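Long-range contacts in Non-reducing end alpha-L-arabinofuranosidase BoGH43B (Bacteroides ovatus, PDB 5JOZ), which removes terminal non-reducing alpha-L-arabinofuranoside residues from the side branches of xyloglucan, a step in the breakdown of this polysaccharide: residues 363-368 and 440-445; 263-268 and 463-468. All blocks are in the same frame, centred on the assembly; numbering follows the deposited sequence.

Interaction 1 of 2, residues 363-368 and 440-445; sequences RRQAAF and ITATET
A water oxygen wedged between 363-368 and 440-445 is held by three hydrogen bonds. It donates to the backbone carbonyls F368 O and T443 O, each 2.6 Å from it, and accepts from Q365 NE2 at 2.9 Å. The same amide nitrogen also donates to A367 O (2.9 Å from NE2), approached in the carbonyl plane and lying near the amide plane of Q365, so that NE2 has two acceptors. With CG anti to the backbone N (chi1 -166°) and the chain extended beyond it, the glutamine reaches forward along its own loop, while Y447 binds OE1 and fixes the amide flip. An alanine in place of Q365 would remove the donor to the water and to A367 O, and would probably loosen the loop ahead of F368. Beside the water the rest is van der Waals packing: the methyl A442 CB lies 3.5 Å from F368 O, and E444 CG meets CB of F368 at 3.7 Å, crossing the phenyl ring obliquely. Strand 359-364 belongs to one sheet and strand 436-442 to the other, so the water sits where the chain crosses between sheets in the concanavalin A-like beta-sandwich.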
loop_
_atom_site.group_PDB
_atom_site.type_symbol
_atom_site.label_atom_id
_atom_site.label_comp_id
_atom_site.label_asym_id
_atom_site.label_seq_id
_atom_site.Cartn_x
_atom_site.Cartn_y
_atom_site.Cartn_z
ATOM N N ARG A 363 10.247 3.974 -0.742
ATOM C CA ARG A 363 8.920 4.512 -0.823
ATOM C C ARG A 363 8.225 4.108 -2.102
ATOM O O ARG A 363 8.869 3.818 -3.115
ATOM C CB ARG A 363 8.955 6.026 -0.644
ATOM C CG ARG A 363 9.425 6.826 -1.841
ATOM C CD ARG A 363 8.971 8.266 -1.713
ATOM N NE ARG A 363 9.898 9.073 -0.943
ATOM C CZ ARG A 363 9.708 10.352 -0.649
ATOM N NH1 ARG A 363 8.611 10.990 -1.039
ATOM N NH2 ARG A 363 10.627 10.998 0.053
ATOM N N ARG A 364 6.898 4.123 -2.027
ATOM C CA ARG A 364 6.024 3.765 -3.129
ATOM C C ARG A 364 6.295 4.619 -4.370
ATOM O O ARG A 364 6.403 5.843 -4.268
ATOM C CB ARG A 364 4.568 3.979 -2.717
ATOM C CG ARG A 364 4.047 3.044 -1.636
ATOM C CD ARG A 364 2.885 3.681 -0.899
ATOM N NE ARG A 364 2.335 2.818 0.153
ATOM C CZ ARG A 364 2.900 2.566 1.340
ATOM N NH1 ARG A 364 4.080 3.095 1.685
ATOM N NH2 ARG A 364 2.270 1.761 2.207
ATOM N N GLN A 365 6.423 3.980 -5.532
ATOM C CA GLN A 365 6.428 4.728 -6.791
ATOM C C GLN A 365 5.011 5.253 -7.069
ATOM O O GLN A 365 4.134 4.524 -7.522
ATOM C CB GLN A 365 6.938 3.889 -7.951
ATOM C CG GLN A 365 7.259 4.748 -9.170
ATOM C CD GLN A 365 7.601 3.936 -10.390
ATOM O OE1 GLN A 365 8.081 2.814 -10.275
ATOM N NE2 GLN A 365 7.361 4.504 -11.575
ATOM N N ALA A 366 4.817 6.528 -6.776
ATOM C CA ALA A 366 3.521 7.186 -6.814
ATOM C C ALA A 366 3.194 7.838 -8.164
ATOM O O ALA A 366 2.150 8.497 -8.286
ATOM C CB ALA A 366 3.474 8.240 -5.708
ATOM N N ALA A 367 4.076 7.690 -9.155
ATOM C CA ALA A 367 3.819 8.213 -10.498
ATOM C C ALA A 367 4.514 7.386 -11.578
ATOM O O ALA A 367 5.572 6.797 -11.355
ATOM C CB ALA A 367 4.252 9.669 -10.580
ATOM N N PHE A 368 3.892 7.322 -12.745
ATOM C CA PHE A 368 4.523 6.701 -13.892
ATOM C C PHE A 368 5.807 7.429 -14.237
ATOM O O PHE A 368 6.851 6.801 -14.364
ATOM C CB PHE A 368 3.583 6.698 -15.085
ATOM C CG PHE A 368 2.432 5.762 -14.919
ATOM C CD1 PHE A 368 2.635 4.386 -14.960
ATOM C CD2 PHE A 368 1.151 6.249 -14.677
ATOM C CE1 PHE A 368 1.563 3.510 -14.799
ATOM C CE2 PHE A 368 0.087 5.383 -14.513
ATOM C CZ PHE A 368 0.290 4.013 -14.578
ATOM N N ILE A 440 17.610 7.501 -10.801
ATOM C CA ILE A 440 16.680 6.636 -11.523
ATOM C C ILE A 440 15.568 7.514 -12.041
ATOM O O ILE A 440 14.934 8.221 -11.265
ATOM C CB ILE A 440 16.041 5.563 -10.624
ATOM C CG1 ILE A 440 17.121 4.674 -9.999
ATOM C CG2 ILE A 440 15.035 4.727 -11.421
ATOM C CD1 ILE A 440 16.656 3.963 -8.757
ATOM N N THR A 441 15.347 7.474 -13.350
ATOM C CA THR A 441 14.275 8.219 -13.979
ATOM C C THR A 441 13.317 7.205 -14.590
ATOM O O THR A 441 13.727 6.104 -14.984
ATOM C CB THR A 441 14.796 9.213 -15.042
ATOM O OG1 THR A 441 15.238 8.508 -16.204
ATOM C CG2 THR A 441 15.932 10.050 -14.486
ATOM N N ALA A 442 12.047 7.579 -14.661
ATOM C CA ALA A 442 11.004 6.639 -15.051
ATOM C C ALA A 442 10.024 7.231 -16.040
ATOM O O ALA A 442 9.692 8.414 -15.976
ATOM C CB ALA A 442 10.269 6.155 -13.816
ATOM N N THR A 443 9.610 6.393 -16.981
ATOM C CA THR A 443 8.427 6.618 -17.817
ATOM C C THR A 443 7.521 5.413 -17.598
ATOM O O THR A 443 7.923 4.465 -16.911
ATOM C CB THR A 443 8.783 6.672 -19.317
ATOM O OG1 THR A 443 9.208 5.370 -19.747
ATOM C CG2 THR A 443 9.893 7.688 -19.579
ATOM N N GLU A 444 6.339 5.431 -18.217
ATOM C CA GLU A 444 5.389 4.306 -18.162
ATOM C C GLU A 444 6.020 2.960 -18.509
ATOM O O GLU A 444 5.716 1.944 -17.873
ATOM C CB GLU A 444 4.203 4.554 -19.095
ATOM C CG GLU A 444 3.189 5.541 -18.551
ATOM C CD GLU A 444 2.160 5.940 -19.589
ATOM O OE1 GLU A 444 2.534 6.677 -20.525
ATOM O OE2 GLU A 444 0.984 5.523 -19.467
ATOM N N THR A 445 6.913 2.964 -19.495
ATOM C CA THR A 445 7.531 1.743 -20.012
ATOM C C THR A 445 8.950 1.472 -19.487
ATOM O O THR A 445 9.343 0.312 -19.370
ATOM C CB THR A 445 7.609 1.795 -21.558
ATOM O OG1 THR A 445 8.357 2.950 -21.956
ATOM C CG2 THR A 445 6.205 1.875 -22.178
HETATM O O HOH W 1 7.031 4.222 -14.449
#

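Interaction 2 of 2, residues 263-268 and 463-468; sequences YQHLGR and ASTRDV
H265 and T465 form the tightest part of this contact. The threonine lies over one face of the imidazole, with T465 CB above the ring centre, 3.5 Å from the H265 centroid and 10° off its normal, a CH-pi contact. T465 CG2 leans over the ring toward H265 NE2, the two atoms 3.4 Å apart. The imidazole takes the crowded position between backbone N and carbonyl carbon (chi1 64°). T465 OG1 occupies the corresponding position on its own residue and is turned to a hydrogen bond with the carbonyl of E444, which leaves the CB and CG2 atoms for the ring.

Y263 prolongs the packing toward the surface. R466 CB stands over one face of the phenol, 3.8 Å from the Y263 centroid, in a second CH-pi contact, while T465 OG1 comes near the ring plane at the edge, 3.5 Å from Y263 CE1. Here a loop between the second and third strands of a blade of the GH43 five-bladed beta-propeller meets the end of strand 456-464 in the concanavalin A-like domain, making this a part of the interdomain interface. Past that strand the chain turns in an ST motif: S464 OG accepts from D467 N and makes a weak bond to D467 OD2, and a short 3-10 turn at 466-467 carries R466 against the tyrosine.

The outer side is looser. Only the first carbons of R466 lie on the phenol; the chain starts anti to the backbone N, bends at chi3, and takes the guanidinium away from the propeller loop at an exposed position, its plane 69° from that of the ring. At the buried end the fit also slackens, V468 CG2 coming no closer than 4.4 Å to H265 CB.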
loop_
_atom_site.group_PDB
_atom_site.type_symbol
_atom_site.label_atom_id
_atom_site.label_comp_id
_atom_site.label_asym_id
_atom_site.label_seq_id
_atom_site.Cartn_x
_atom_site.Cartn_y
_atom_site.Cartn_z
ATOM N N TYR A 263 -0.323 -4.182 -18.659
ATOM C CA TYR A 263 0.373 -4.455 -17.398
ATOM C C TYR A 263 0.374 -3.265 -16.416
ATOM O O TYR A 263 0.232 -2.105 -16.817
ATOM C CB TYR A 263 1.807 -4.931 -17.691
ATOM C CG TYR A 263 2.672 -3.948 -18.457
ATOM C CD1 TYR A 263 3.417 -2.979 -17.791
ATOM C CD2 TYR A 263 2.759 -4.000 -19.850
ATOM C CE1 TYR A 263 4.216 -2.081 -18.483
ATOM C CE2 TYR A 263 3.550 -3.106 -20.558
ATOM C CZ TYR A 263 4.280 -2.142 -19.874
ATOM O OH TYR A 263 5.070 -1.241 -20.570
ATOM N N GLN A 264 0.496 -3.571 -15.122
ATOM C CA GLN A 264 0.550 -2.545 -14.076
ATOM C C GLN A 264 1.685 -2.835 -13.106
ATOM O O GLN A 264 1.859 -3.966 -12.645
ATOM C CB GLN A 264 -0.823 -2.387 -13.366
ATOM C CG GLN A 264 -1.235 -3.496 -12.400
ATOM C CD GLN A 264 -0.727 -3.306 -10.982
ATOM O OE1 GLN A 264 -0.040 -2.335 -10.688
ATOM N NE2 GLN A 264 -1.074 -4.235 -10.092
ATOM N N HIS A 265 2.453 -1.796 -12.795
ATOM C CA HIS A 265 3.603 -1.917 -11.883
ATOM C C HIS A 265 3.552 -1.011 -10.659
ATOM O O HIS A 265 4.230 -1.304 -9.683
ATOM C CB HIS A 265 4.930 -1.733 -12.632
ATOM C CG HIS A 265 5.125 -0.377 -13.237
ATOM N ND1 HIS A 265 4.455 0.041 -14.367
ATOM C CD2 HIS A 265 5.961 0.635 -12.900
ATOM C CE1 HIS A 265 4.846 1.264 -14.682
ATOM N NE2 HIS A 265 5.761 1.647 -13.808
ATOM N N LEU A 266 2.755 0.061 -10.688
ATOM C CA LEU A 266 2.617 0.934 -9.526
ATOM C C LEU A 266 1.811 0.299 -8.392
ATOM O O LEU A 266 1.889 0.771 -7.259
ATOM C CB LEU A 266 1.970 2.266 -9.905
ATOM C CG LEU A 266 2.583 3.101 -11.037
ATOM C CD1 LEU A 266 1.922 4.472 -11.064
ATOM C CD2 LEU A 266 4.093 3.238 -10.909
ATOM N N GLY A 267 1.040 -0.748 -8.689
ATOM C CA GLY A 267 0.233 -1.432 -7.682
ATOM C C GLY A 267 -1.227 -1.020 -7.773
ATOM O O GLY A 267 -1.621 -0.252 -8.659
ATOM N N ARG A 268 -2.043 -1.544 -6.871
ATOM C CA ARG A 268 -3.434 -1.147 -6.829
ATOM C C ARG A 268 -3.510 0.183 -6.035
ATOM O O ARG A 268 -2.942 0.327 -4.952
ATOM C CB ARG A 268 -4.310 -2.270 -6.261
ATOM C CG ARG A 268 -4.285 -3.554 -7.109
ATOM C CD ARG A 268 -4.844 -4.765 -6.364
ATOM N NE ARG A 268 -4.026 -5.124 -5.186
ATOM C CZ ARG A 268 -4.464 -5.759 -4.093
ATOM N NH1 ARG A 268 -5.732 -6.153 -3.963
ATOM N NH2 ARG A 268 -3.616 -6.002 -3.102
ATOM N N ALA A 463 15.815 -0.421 -18.100
ATOM C CA ALA A 463 15.047 -1.641 -17.845
ATOM C C ALA A 463 13.551 -1.380 -18.026
ATOM O O ALA A 463 13.097 -0.238 -17.927
ATOM C CB ALA A 463 15.339 -2.166 -16.446
ATOM N N SER A 464 12.798 -2.440 -18.304
ATOM C CA SER A 464 11.355 -2.325 -18.536
ATOM C C SER A 464 10.557 -2.289 -17.227
ATOM O O SER A 464 10.851 -3.021 -16.276
ATOM C CB SER A 464 10.853 -3.490 -19.403
ATOM O OG SER A 464 10.910 -4.718 -18.697
ATOM N N THR A 465 9.532 -1.450 -17.200
ATOM C CA THR A 465 8.530 -1.475 -16.137
ATOM C C THR A 465 7.676 -2.749 -16.224
ATOM O O THR A 465 7.200 -3.268 -15.206
ATOM C CB THR A 465 7.612 -0.249 -16.202
ATOM O OG1 THR A 465 6.987 -0.185 -17.487
ATOM C CG2 THR A 465 8.391 1.032 -15.950
ATOM N N ARG A 466 7.507 -3.248 -17.448
ATOM C CA ARG A 466 6.796 -4.501 -17.724
ATOM C C ARG A 466 7.345 -5.713 -16.962
ATOM O O ARG A 466 6.571 -6.525 -16.443
ATOM C CB ARG A 466 6.859 -4.772 -19.227
ATOM C CG ARG A 466 6.014 -5.923 -19.745
ATOM C CD ARG A 466 6.425 -6.254 -21.169
ATOM N NE ARG A 466 7.809 -6.723 -21.208
ATOM C CZ ARG A 466 8.480 -7.043 -22.310
ATOM N NH1 ARG A 466 7.906 -6.970 -23.510
ATOM N NH2 ARG A 466 9.741 -7.450 -22.202
ATOM N N ASP A 467 8.670 -5.847 -16.900
ATOM C CA ASP A 467 9.279 -7.007 -16.229
ATOM C C ASP A 467 9.130 -6.988 -14.694
ATOM O O ASP A 467 9.397 -8.008 -14.039
ATOM C CB ASP A 467 10.758 -7.171 -16.617
ATOM C CG ASP A 467 10.952 -7.786 -17.993
ATOM O OD1 ASP A 467 10.174 -8.685 -18.388
ATOM O OD2 ASP A 467 11.916 -7.373 -18.674
ATOM N N VAL A 468 8.698 -5.850 -14.133
ATOM C CA VAL A 468 8.391 -5.760 -12.706
ATOM C C VAL A 468 6.892 -5.624 -12.433
ATOM O O VAL A 468 6.494 -5.293 -11.318
ATOM C CB VAL A 468 9.223 -4.653 -12.000
ATOM C CG1 VAL A 468 10.688 -5.072 -11.934
ATOM C CG2 VAL A 468 9.076 -3.292 -12.667
#

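The centres of the two interactions lie 9 Å apart, and the turn at 443-445 joins them. T445 O is 2.8 Å from T465 N and E444 O is 2.5 Å from T465 OG1, both probable hydrogen bonds, so the residue that packs on H265 is itself held by the turn of interaction 1. E444 O also lies 3.4 Å from H265 CE1, and Q365 NE2 packs 3.6 Å from L266 CD2. Y447, on the strand between 436-442 and 456-464, touches both contacts. Neither lies at the active site; the propeller loop of interaction 2 ends at R268, whose long, weak ion pair points to D16, the probable catalytic base.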